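Galactose-1-phosphate uridylyltransferase (PDB 6K5Z) probably transfers uridylyl groups between UDP-glucose and galactose 1-phosphate, and binds zinc and iron ions. Local coordinates at residues B[122-127]-B[139-144]; B[186-191]-B[219-224]; B[177-182]-B[191-196]. All coordinates share one frame; numbering follows the deposited sequence.

In the fold
The three contacts follow one antiparallel sheet of nine strands, the half-barrel of this enzyme. Contact 1 comes first along the chain. It pairs strands 121-128 and 140-146 of the N-terminal domain, among the central strands. Contacts 2 and 3 lie in the C-terminal domain and interlock in sequence. They share K191 and both use strand 190-193, next to the outermost strand 183-186. Their centres are about 16 Å apart. Contact 1 lies about 21 Å from contact 2 and about 25 Å from contact 3, centre to centre. Contact 1 holds the predicted active-site histidine. The other two lie toward the 183-186 end, and contacts 1 and 3 also touch the second subunit.

Contact 1 (B[122-127]-B[139-144]); sequences FLFFRN and PHSQIY. With PO4 (phosphate ion), chain J.
Strand 122-127 pairs with strand 140-144 as an antiparallel beta hairpin, their axes 4.6 Å apart at closest approach. L123 with Y144 and F125 with Q142 are hydrogen-bonded pairs, and F124 with I143 between them is a non-hydrogen-bonded pair. Each hydrogen-bonded pair makes two backbone bonds, such as Q142 N to F125 O at 2.7 Å. The hairpin belongs to the half-barrel sheet, with strands 76-81 and 247-252 beside it.

L123, F125, Q142 and Y144 share one face. F125 turns its edge to the face of Y144 in a T-shaped stack, centroids 5.2 Å apart and planes at 73°. F125 CG sits between its backbone N and carbonyl carbon (chi1 64°), which places the ring beneath Q142. Q142 CB lies over that ring, 4.0 Å from its centroid, in a CH-pi contact. Y144 binds UDP in another structure of this protein; none is bound here.

On the other face, I143 CG2 lies over the F122 ring, 3.5 Å from F122 CE1. I143 CG1 meets the edge of the F124 ring. Helix 96-116 covers F122 and F124. R126 leaves the backbone extended, bends at chi3 and runs past S141 OG. E82 takes both polar ends: a salt bridge to R126 NH2 and a hydrogen bond to S141 OG.

H140 is the predicted site of the UMP-histidine intermediate. Its ND1 is hydrogen-bonded to O of the zinc ligand H138, which helps fix the ring's rotation. A phosphate ion, probably from the crystallisation liquor, lies at the ring edge, with H140 NE2 donating to PO4 O3 at 2.5 Å.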
loop_
_atom_site.group_PDB
_atom_site.type_symbol
_atom_site.label_atom_id
_atom_site.label_comp_id
_atom_site.label_asym_id
_atom_site.label_seq_id
_atom_site.Cartn_x
_atom_site.Cartn_y
_atom_site.Cartn_z
ATOM N N PHE B 122 -1.884 7.062 -19.197
ATOM C CA PHE B 122 -2.856 8.026 -18.662
ATOM C C PHE B 122 -3.465 7.443 -17.394
ATOM O O PHE B 122 -4.261 6.504 -17.462
ATOM C CB PHE B 122 -3.973 8.234 -19.711
ATOM C CG PHE B 122 -4.974 9.321 -19.379
ATOM C CD1 PHE B 122 -4.712 10.640 -19.739
ATOM C CD2 PHE B 122 -6.170 9.018 -18.794
ATOM C CE1 PHE B 122 -5.613 11.651 -19.475
ATOM C CE2 PHE B 122 -7.111 10.013 -18.535
ATOM C CZ PHE B 122 -6.830 11.337 -18.872
ATOM N N LEU B 123 -3.120 8.012 -16.239
ATOM C CA LEU B 123 -3.611 7.451 -14.943
ATOM C C LEU B 123 -4.623 8.407 -14.344
ATOM O O LEU B 123 -4.283 9.538 -13.957
ATOM C CB LEU B 123 -2.474 7.184 -13.954
ATOM C CG LEU B 123 -2.889 6.655 -12.584
ATOM C CD1 LEU B 123 -3.306 5.205 -12.654
ATOM C CD2 LEU B 123 -1.761 6.850 -11.567
ATOM N N PHE B 124 -5.854 7.927 -14.287
ATOM C CA PHE B 124 -6.938 8.593 -13.616
ATOM C C PHE B 124 -7.263 7.937 -12.266
ATOM O O PHE B 124 -7.557 6.716 -12.194
ATOM C CB PHE B 124 -8.198 8.555 -14.472
ATOM C CG PHE B 124 -9.414 9.202 -13.823
ATOM C CD1 PHE B 124 -9.495 10.587 -13.676
ATOM C CD2 PHE B 124 -10.496 8.421 -13.389
ATOM C CE1 PHE B 124 -10.635 11.181 -13.113
ATOM C CE2 PHE B 124 -11.623 9.002 -12.819
ATOM C CZ PHE B 124 -11.696 10.385 -12.678
ATOM N N PHE B 125 -7.251 8.759 -11.205
ATOM C CA PHE B 125 -7.706 8.306 -9.905
ATOM C C PHE B 125 -8.325 9.401 -9.089
ATOM O O PHE B 125 -8.226 10.598 -9.422
ATOM C CB PHE B 125 -6.570 7.690 -9.159
ATOM C CG PHE B 125 -5.465 8.646 -8.835
ATOM C CD1 PHE B 125 -4.428 8.857 -9.740
ATOM C CD2 PHE B 125 -5.427 9.283 -7.619
ATOM C CE1 PHE B 125 -3.373 9.700 -9.427
ATOM C CE2 PHE B 125 -4.397 10.140 -7.298
ATOM C CZ PHE B 125 -3.365 10.360 -8.199
ATOM N N ARG B 126 -8.966 8.962 -8.025
ATOM C CA ARG B 126 -9.647 9.843 -7.085
ATOM C C ARG B 126 -9.469 9.327 -5.659
ATOM O O ARG B 126 -9.743 8.186 -5.402
ATOM C CB ARG B 126 -11.138 9.899 -7.430
ATOM C CG ARG B 126 -11.982 10.780 -6.536
ATOM C CD ARG B 126 -13.457 10.796 -6.974
ATOM N NE ARG B 126 -13.980 12.152 -6.832
ATOM C CZ ARG B 126 -14.433 12.697 -5.712
ATOM N NH1 ARG B 126 -14.531 11.991 -4.579
ATOM N NH2 ARG B 126 -14.844 13.947 -5.720
ATOM N N ASN B 127 -9.000 10.206 -4.775
ATOM C CA ASN B 127 -9.001 10.035 -3.328
ATOM C C ASN B 127 -10.150 10.817 -2.665
ATOM O O ASN B 127 -10.390 11.991 -2.986
ATOM C CB ASN B 127 -7.682 10.607 -2.766
ATOM C CG ASN B 127 -6.463 9.875 -3.284
ATOM O OD1 ASN B 127 -6.483 8.657 -3.400
ATOM N ND2 ASN B 127 -5.429 10.605 -3.650
ATOM N N PRO B 139 -14.788 18.738 -4.414
ATOM C CA PRO B 139 -14.666 17.524 -5.189
ATOM C C PRO B 139 -13.729 17.626 -6.375
ATOM O O PRO B 139 -13.837 18.529 -7.247
ATOM C CB PRO B 139 -16.085 17.264 -5.640
ATOM C CG PRO B 139 -16.883 17.768 -4.498
ATOM C CD PRO B 139 -16.207 19.081 -4.223
ATOM N N HIS B 140 -12.782 16.700 -6.402
ATOM C CA HIS B 140 -11.867 16.669 -7.478
ATOM C C HIS B 140 -11.275 15.301 -7.618
ATOM O O HIS B 140 -11.321 14.510 -6.694
ATOM C CB HIS B 140 -10.788 17.710 -7.241
ATOM C CG HIS B 140 -9.928 17.390 -6.068
ATOM N ND1 HIS B 140 -10.425 17.303 -4.791
ATOM C CD2 HIS B 140 -8.622 17.052 -5.995
ATOM C CE1 HIS B 140 -9.446 16.940 -3.978
ATOM N NE2 HIS B 140 -8.349 16.768 -4.688
ATOM N N SER B 141 -10.722 15.058 -8.804
ATOM C CA SER B 141 -10.069 13.829 -9.173
ATOM C C SER B 141 -8.698 14.206 -9.749
ATOM O O SER B 141 -8.383 15.412 -9.889
ATOM C CB SER B 141 -10.929 13.108 -10.219
ATOM O OG SER B 141 -11.955 12.377 -9.598
ATOM N N GLN B 142 -7.893 13.191 -10.079
ATOM C CA GLN B 142 -6.532 13.423 -10.605
ATOM C C GLN B 142 -6.218 12.561 -11.797
ATOM O O GLN B 142 -6.733 11.447 -11.956
ATOM C CB GLN B 142 -5.469 13.185 -9.541
ATOM C CG GLN B 142 -5.520 14.169 -8.370
ATOM C CD GLN B 142 -4.301 14.041 -7.446
ATOM O OE1 GLN B 142 -3.161 14.216 -7.866
ATOM N NE2 GLN B 142 -4.540 13.715 -6.199
ATOM N N ILE B 143 -5.393 13.141 -12.658
ATOM C CA ILE B 143 -4.838 12.500 -13.826
ATOM C C ILE B 143 -3.346 12.654 -13.672
ATOM O O ILE B 143 -2.881 13.758 -13.413
ATOM C CB ILE B 143 -5.309 13.223 -15.121
ATOM C CG1 ILE B 143 -6.794 12.934 -15.347
ATOM C CG2 ILE B 143 -4.506 12.784 -16.356
ATOM C CD1 ILE B 143 -7.478 13.911 -16.289
ATOM N N TYR B 144 -2.601 11.559 -13.806
ATOM C CA TYR B 144 -1.155 11.634 -14.111
ATOM C C TYR B 144 -0.966 11.091 -15.535
ATOM O O TYR B 144 -1.381 9.979 -15.830
ATOM C CB TYR B 144 -0.251 10.778 -13.180
ATOM C CG TYR B 144 -0.130 11.135 -11.718
ATOM C CD1 TYR B 144 -0.297 12.437 -11.277
ATOM C CD2 TYR B 144 0.214 10.154 -10.765
ATOM C CE1 TYR B 144 -0.156 12.757 -9.944
ATOM C CE2 TYR B 144 0.341 10.471 -9.410
ATOM C CZ TYR B 144 0.143 11.777 -9.010
ATOM O OH TYR B 144 0.255 12.190 -7.718
HETATM P P PO4 J . -5.721 16.283 -1.703
HETATM O O1 PO4 J . -6.501 16.807 -0.505
HETATM O O2 PO4 J . -4.404 17.069 -1.786
HETATM O O3 PO4 J . -6.507 16.510 -2.961
HETATM O O4 PO4 J . -5.506 14.773 -1.619
HETATM O O HOH W 1 -11.202 14.357 -3.749
HETATM O O HOH W 2 -8.609 13.052 -6.080
#

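Contact 2 (B[186-191]-B[219-224]); sequences QNRNWK and TDEEVA
R188 and E221 cross at about a right angle, with the guanidinium and carboxylate planes 55° apart. They join the turn before strand 190-193 to the first turn of helix 220-240. An Asx turn shapes the strand side: N187 OD1 accepts from N189 N at 3.1 Å.

The salt bridge runs from R188 NH2 to E221 OE2 at 3.0 Å. NH2 sits across the carboxylate, as near to E221 OE1. N189 reaches OE2 too. Its ND2 donates to the anti lone pair of E221 OE2 at 3.3 Å, and that oxygen lies in the N189 amide plane. E221 OE2 is thus held by two donors. N189 ND2 is also hydrogen-bonded to D225, one turn further along the helix.

E222 runs across N189, its CG 3.8 Å from N189 CG, with carboxylate and amide planes 69° apart. E222 OE1 takes the backbone N of T219, the N-cap residue, at 2.6 Å. E222 OE2 makes a salt bridge with R212. A water bridges N189 OD1 to E222 OE2, the second bond being weak.

W190 points its indole into the sheet-helix interface, against L226 and A229 of the helix and I206 of the next strand. The indole turns its N-H edge to the helix backbone. W190 NE1 donates to E222 O at 3.0 Å, from above the carbonyl plane, and that oxygen lies 21° out of the ring plane.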
loop_
_atom_site.group_PDB
_atom_site.type_symbol
_atom_site.label_atom_id
_atom_site.label_comp_id
_atom_site.label_asym_id
_atom_site.label_seq_id
_atom_site.Cartn_x
_atom_site.Cartn_y
_atom_site.Cartn_z
ATOM N N GLN B 186 -25.598 -3.473 -12.250
ATOM C CA GLN B 186 -25.350 -3.502 -13.688
ATOM C C GLN B 186 -26.459 -2.750 -14.441
ATOM O O GLN B 186 -27.542 -2.517 -13.910
ATOM C CB GLN B 186 -25.232 -4.943 -14.215
ATOM C CG GLN B 186 -26.493 -5.802 -14.009
ATOM C CD GLN B 186 -26.496 -7.082 -14.837
ATOM O OE1 GLN B 186 -26.083 -7.090 -16.016
ATOM N NE2 GLN B 186 -26.942 -8.171 -14.232
ATOM N N ASN B 187 -26.138 -2.403 -15.680
ATOM C CA ASN B 187 -27.011 -1.686 -16.586
ATOM C C ASN B 187 -26.573 -2.106 -18.008
ATOM O O ASN B 187 -25.735 -2.999 -18.143
ATOM C CB ASN B 187 -26.974 -0.140 -16.283
ATOM C CG ASN B 187 -25.617 0.553 -16.613
ATOM O OD1 ASN B 187 -24.801 0.067 -17.391
ATOM N ND2 ASN B 187 -25.406 1.735 -16.021
ATOM N N ARG B 188 -27.098 -1.463 -19.047
ATOM C CA ARG B 188 -26.820 -1.843 -20.455
ATOM C C ARG B 188 -25.349 -2.086 -20.803
ATOM O O ARG B 188 -25.059 -2.925 -21.656
ATOM C CB ARG B 188 -27.315 -0.767 -21.435
ATOM C CG ARG B 188 -28.814 -0.471 -21.434
ATOM C CD ARG B 188 -29.048 1.011 -21.706
ATOM N NE ARG B 188 -28.707 1.378 -23.079
ATOM C CZ ARG B 188 -28.448 2.613 -23.514
ATOM N NH1 ARG B 188 -28.438 3.660 -22.691
ATOM N NH2 ARG B 188 -28.182 2.804 -24.796
ATOM N N ASN B 189 -24.431 -1.334 -20.181
ATOM C CA ASN B 189 -23.005 -1.414 -20.540
ATOM C C ASN B 189 -21.949 -1.662 -19.459
ATOM O O ASN B 189 -20.767 -1.740 -19.807
ATOM C CB ASN B 189 -22.625 -0.148 -21.279
ATOM C CG ASN B 189 -23.139 -0.147 -22.675
ATOM O OD1 ASN B 189 -22.705 -0.988 -23.481
ATOM N ND2 ASN B 189 -24.074 0.782 -22.990
ATOM N N TRP B 190 -22.337 -1.775 -18.186
ATOM C CA TRP B 190 -21.382 -1.863 -17.073
ATOM C C TRP B 190 -21.835 -2.853 -16.046
ATOM O O TRP B 190 -23.018 -2.942 -15.727
ATOM C CB TRP B 190 -21.177 -0.499 -16.376
ATOM C CG TRP B 190 -20.604 0.472 -17.321
ATOM C CD1 TRP B 190 -21.292 1.233 -18.203
ATOM C CD2 TRP B 190 -19.221 0.728 -17.555
ATOM N NE1 TRP B 190 -20.427 1.957 -18.977
ATOM C CE2 TRP B 190 -19.145 1.660 -18.602
ATOM C CE3 TRP B 190 -18.036 0.296 -16.944
ATOM C CZ2 TRP B 190 -17.937 2.184 -19.054
ATOM C CZ3 TRP B 190 -16.809 0.782 -17.426
ATOM C CH2 TRP B 190 -16.775 1.731 -18.456
ATOM N N LYS B 191 -20.850 -3.559 -15.500
ATOM C CA LYS B 191 -21.034 -4.424 -14.364
ATOM C C LYS B 191 -20.083 -3.998 -13.194
ATOM O O LYS B 191 -18.892 -3.720 -13.402
ATOM C CB LYS B 191 -20.828 -5.868 -14.812
ATOM C CG LYS B 191 -21.656 -6.837 -14.005
ATOM C CD LYS B 191 -21.472 -8.291 -14.430
ATOM C CE LYS B 191 -22.559 -8.785 -15.377
ATOM N NZ LYS B 191 -22.542 -10.265 -15.458
ATOM N N THR B 219 -18.138 4.423 -26.243
ATOM C CA THR B 219 -19.313 4.965 -26.895
ATOM C C THR B 219 -19.988 5.951 -25.956
ATOM O O THR B 219 -19.941 5.784 -24.724
ATOM C CB THR B 219 -20.283 3.808 -27.245
ATOM O OG1 THR B 219 -19.767 3.097 -28.374
ATOM C CG2 THR B 219 -21.647 4.269 -27.600
ATOM N N ASP B 220 -20.660 6.947 -26.540
ATOM C CA ASP B 220 -21.286 8.010 -25.760
ATOM C C ASP B 220 -22.373 7.499 -24.818
ATOM O O ASP B 220 -22.547 8.058 -23.731
ATOM C CB ASP B 220 -21.788 9.121 -26.667
ATOM C CG ASP B 220 -20.643 9.775 -27.425
ATOM O OD1 ASP B 220 -20.250 9.264 -28.503
ATOM O OD2 ASP B 220 -20.075 10.753 -26.906
ATOM N N GLU B 221 -23.093 6.450 -25.216
ATOM C CA GLU B 221 -23.957 5.706 -24.292
ATOM C C GLU B 221 -23.168 4.890 -23.243
ATOM O O GLU B 221 -23.683 4.646 -22.147
ATOM C CB GLU B 221 -24.975 4.814 -25.041
ATOM C CG GLU B 221 -24.459 3.450 -25.505
ATOM C CD GLU B 221 -25.543 2.587 -26.149
ATOM O OE1 GLU B 221 -26.238 3.108 -27.063
ATOM O OE2 GLU B 221 -25.708 1.397 -25.739
ATOM N N GLU B 222 -21.961 4.431 -23.580
ATOM C CA GLU B 222 -21.102 3.762 -22.577
ATOM C C GLU B 222 -20.703 4.783 -21.509
ATOM O O GLU B 222 -20.935 4.545 -20.327
ATOM C CB GLU B 222 -19.866 3.072 -23.193
ATOM C CG GLU B 222 -20.186 1.787 -23.945
ATOM C CD GLU B 222 -18.985 1.220 -24.651
ATOM O OE1 GLU B 222 -18.287 1.944 -25.403
ATOM O OE2 GLU B 222 -18.727 0.024 -24.474
ATOM N N VAL B 223 -20.182 5.934 -21.943
ATOM C CA VAL B 223 -19.803 6.998 -21.040
ATOM C C VAL B 223 -20.971 7.395 -20.165
ATOM O O VAL B 223 -20.785 7.651 -18.985
ATOM C CB VAL B 223 -19.228 8.211 -21.801
ATOM C CG1 VAL B 223 -19.086 9.441 -20.911
ATOM C CG2 VAL B 223 -17.875 7.872 -22.409
ATOM N N ALA B 224 -22.181 7.408 -20.725
ATOM C CA ALA B 224 -23.393 7.806 -19.970
ATOM C C ALA B 224 -23.806 6.773 -18.951
ATOM O O ALA B 224 -24.229 7.109 -17.847
ATOM C CB ALA B 224 -24.572 8.086 -20.913
HETATM O O HOH W 3 -21.223 -0.785 -25.872
#

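Contact 3 (B[177-182]-B[191-196]); sequences EKEEKR and KAFVPF
Segment 177-182 leaves the end of helix 171-178 and turns back beside segment 191-196, which runs off the end of strand 190-193. The two backbones draw closest at R182 and F193, whose CA atoms are 5.5 Å apart. V194 N donates to R182 O there, at 3.1 Å. This bond ties the linker before edge strand 183-186 to the end of the neighbouring strand.

K191 reaches the end of the helix. Its chain bends at chi3 (-98°), and NZ donates to E179 O at 3.3 Å, nearly in line with that carbonyl. K191 NZ is also hydrogen-bonded to V176 O, so one carbonyl from the last turn of the helix and one just beyond it hold the ammonium group. The carboxylates of E177 and E180 are near it, beyond salt-bridge distance, and would probably favour its positive charge.

E179 lays its aliphatic part over the F193 ring, with E179 CG 3.6 Å from F193 CD2. F193 CB in turn packs against R182 O.

R182 runs alongside the backbone of 194-196 and bends at chi3. V194 O lies at the edge of its guanidinium group. F196 CB lies over one face, while the F196 ring plane is turned 62° from the guanidinium. The model is doubtful where R182 meets the E179 carboxylate. R182 NH1 makes salt bridges to E299 and to E65 of the second subunit. Replacing R182 by an alanine is likely to leave both of those glutamates without this charged partner and F196 CB without its flat neighbour.

F196 stacks on Y68 of the second subunit, which places this end of the contact at the dimer interface. V194 packs on V184 of strand 183-186 and on A302 and I305 of helix 298-312, while the F193 backbone is hydrogen-bonded to H205 of strand 202-208.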
loop_
_atom_site.group_PDB
_atom_site.type_symbol
_atom_site.label_atom_id
_atom_site.label_comp_id
_atom_site.label_asym_id
_atom_site.label_seq_id
_atom_site.Cartn_x
_atom_site.Cartn_y
_atom_site.Cartn_z
ATOM N N GLU B 177 -18.529 -11.914 -17.112
ATOM C CA GLU B 177 -19.734 -12.627 -17.524
ATOM C C GLU B 177 -20.195 -13.658 -16.504
ATOM O O GLU B 177 -21.388 -13.813 -16.253
ATOM C CB GLU B 177 -19.546 -13.275 -18.896
ATOM C CG GLU B 177 -20.826 -13.862 -19.470
ATOM C CD GLU B 177 -21.991 -12.891 -19.414
ATOM O OE1 GLU B 177 -21.751 -11.666 -19.420
ATOM O OE2 GLU B 177 -23.151 -13.354 -19.363
ATOM N N LYS B 178 -19.235 -14.364 -15.921
ATOM C CA LYS B 178 -19.532 -15.405 -14.948
ATOM C C LYS B 178 -20.062 -14.852 -13.631
ATOM O O LYS B 178 -20.972 -15.417 -13.031
ATOM C CB LYS B 178 -18.293 -16.266 -14.694
ATOM C CG LYS B 178 -18.601 -17.637 -14.116
ATOM C CD LYS B 178 -17.347 -18.487 -14.010
ATOM C CE LYS B 178 -17.694 -19.953 -13.807
ATOM N NZ LYS B 178 -18.572 -20.162 -12.622
ATOM N N GLU B 179 -19.484 -13.743 -13.186
ATOM C CA GLU B 179 -19.871 -13.141 -11.915
ATOM C C GLU B 179 -21.291 -12.591 -11.861
ATOM O O GLU B 179 -21.689 -11.787 -12.700
ATOM C CB GLU B 179 -18.894 -12.011 -11.581
ATOM C CG GLU B 179 -19.158 -11.330 -10.252
ATOM C CD GLU B 179 -18.678 -12.156 -9.080
ATOM O OE1 GLU B 179 -19.523 -12.595 -8.275
ATOM O OE2 GLU B 179 -17.454 -12.373 -8.974
ATOM N N GLU B 180 -22.053 -13.042 -10.867
ATOM C CA GLU B 180 -23.405 -12.536 -10.666
ATOM C C GLU B 180 -23.831 -12.526 -9.196
ATOM O O GLU B 180 -24.582 -11.654 -8.767
ATOM C CB GLU B 180 -24.410 -13.306 -11.521
ATOM C CG GLU B 180 -25.664 -12.509 -11.837
ATOM C CD GLU B 180 -26.196 -12.793 -13.225
ATOM O OE1 GLU B 180 -26.327 -13.983 -13.579
ATOM O OE2 GLU B 180 -26.478 -11.825 -13.961
ATOM N N LYS B 181 -23.345 -13.500 -8.428
ATOM C CA LYS B 181 -23.670 -13.594 -7.005
ATOM C C LYS B 181 -23.116 -12.418 -6.214
ATOM O O LYS B 181 -23.760 -11.908 -5.297
ATOM C CB LYS B 181 -23.177 -14.910 -6.404
ATOM C CG LYS B 181 -23.271 -14.952 -4.887
ATOM C CD LYS B 181 -23.006 -16.345 -4.339
ATOM C CE LYS B 181 -24.209 -17.252 -4.539
ATOM N NZ LYS B 181 -25.387 -16.782 -3.760
ATOM N N ARG B 182 -21.929 -11.983 -6.612
ATOM C CA ARG B 182 -21.212 -10.894 -5.971
ATOM C C ARG B 182 -21.533 -9.609 -6.668
ATOM O O ARG B 182 -20.892 -8.605 -6.458
ATOM C CB ARG B 182 -19.692 -11.123 -5.982
ATOM C CG ARG B 182 -19.173 -12.116 -4.955
ATOM C CD ARG B 182 -17.656 -12.171 -4.927
ATOM N NE ARG B 182 -17.096 -12.601 -6.198
ATOM C CZ ARG B 182 -17.038 -13.859 -6.591
ATOM N NH1 ARG B 182 -17.506 -14.805 -5.813
ATOM N NH2 ARG B 182 -16.521 -14.168 -7.760
ATOM N N LYS B 191 -20.850 -3.559 -15.500
ATOM C CA LYS B 191 -21.034 -4.424 -14.364
ATOM C C LYS B 191 -20.083 -3.998 -13.194
ATOM O O LYS B 191 -18.892 -3.720 -13.402
ATOM C CB LYS B 191 -20.828 -5.868 -14.812
ATOM C CG LYS B 191 -21.656 -6.837 -14.005
ATOM C CD LYS B 191 -21.472 -8.291 -14.430
ATOM C CE LYS B 191 -22.559 -8.785 -15.377
ATOM N NZ LYS B 191 -22.542 -10.265 -15.458
ATOM N N ALA B 192 -20.672 -3.927 -11.994
ATOM C CA ALA B 192 -20.034 -3.546 -10.761
ATOM C C ALA B 192 -20.250 -4.652 -9.720
ATOM O O ALA B 192 -21.390 -4.932 -9.317
ATOM C CB ALA B 192 -20.614 -2.246 -10.246
ATOM N N PHE B 193 -19.147 -5.253 -9.259
ATOM C CA PHE B 193 -19.196 -6.407 -8.322
ATOM C C PHE B 193 -18.004 -6.376 -7.362
ATOM O O PHE B 193 -16.979 -5.754 -7.645
ATOM C CB PHE B 193 -19.170 -7.737 -9.089
ATOM C CG PHE B 193 -17.958 -7.896 -9.952
ATOM C CD1 PHE B 193 -17.887 -7.272 -11.179
ATOM C CD2 PHE B 193 -16.887 -8.656 -9.537
ATOM C CE1 PHE B 193 -16.784 -7.421 -12.000
ATOM C CE2 PHE B 193 -15.773 -8.800 -10.330
ATOM C CZ PHE B 193 -15.714 -8.180 -11.562
ATOM N N VAL B 194 -18.191 -7.031 -6.228
ATOM C CA VAL B 194 -17.131 -7.274 -5.256
ATOM C C VAL B 194 -16.300 -8.411 -5.770
ATOM O O VAL B 194 -16.800 -9.516 -5.866
ATOM C CB VAL B 194 -17.687 -7.713 -3.896
ATOM C CG1 VAL B 194 -16.546 -8.130 -2.979
ATOM C CG2 VAL B 194 -18.490 -6.589 -3.257
ATOM N N PRO B 195 -15.029 -8.167 -6.099
ATOM C CA PRO B 195 -14.297 -9.299 -6.679
ATOM C C PRO B 195 -14.046 -10.425 -5.681
ATOM O O PRO B 195 -14.056 -10.188 -4.462
ATOM C CB PRO B 195 -12.999 -8.674 -7.174
ATOM C CG PRO B 195 -12.904 -7.360 -6.504
ATOM C CD PRO B 195 -14.277 -6.910 -6.200
ATOM N N PHE B 196 -13.862 -11.650 -6.196
ATOM C CA PHE B 196 -13.496 -12.812 -5.356
ATOM C C PHE B 196 -12.171 -12.528 -4.600
ATOM O O PHE B 196 -12.003 -12.813 -3.402
ATOM C CB PHE B 196 -13.364 -14.079 -6.227
ATOM C CG PHE B 196 -12.983 -15.307 -5.451
ATOM C CD1 PHE B 196 -13.925 -15.975 -4.684
ATOM C CD2 PHE B 196 -11.665 -15.773 -5.460
ATOM C CE1 PHE B 196 -13.574 -17.110 -3.961
ATOM C CE2 PHE B 196 -11.301 -16.897 -4.740
ATOM C CZ PHE B 196 -12.259 -17.569 -3.992
#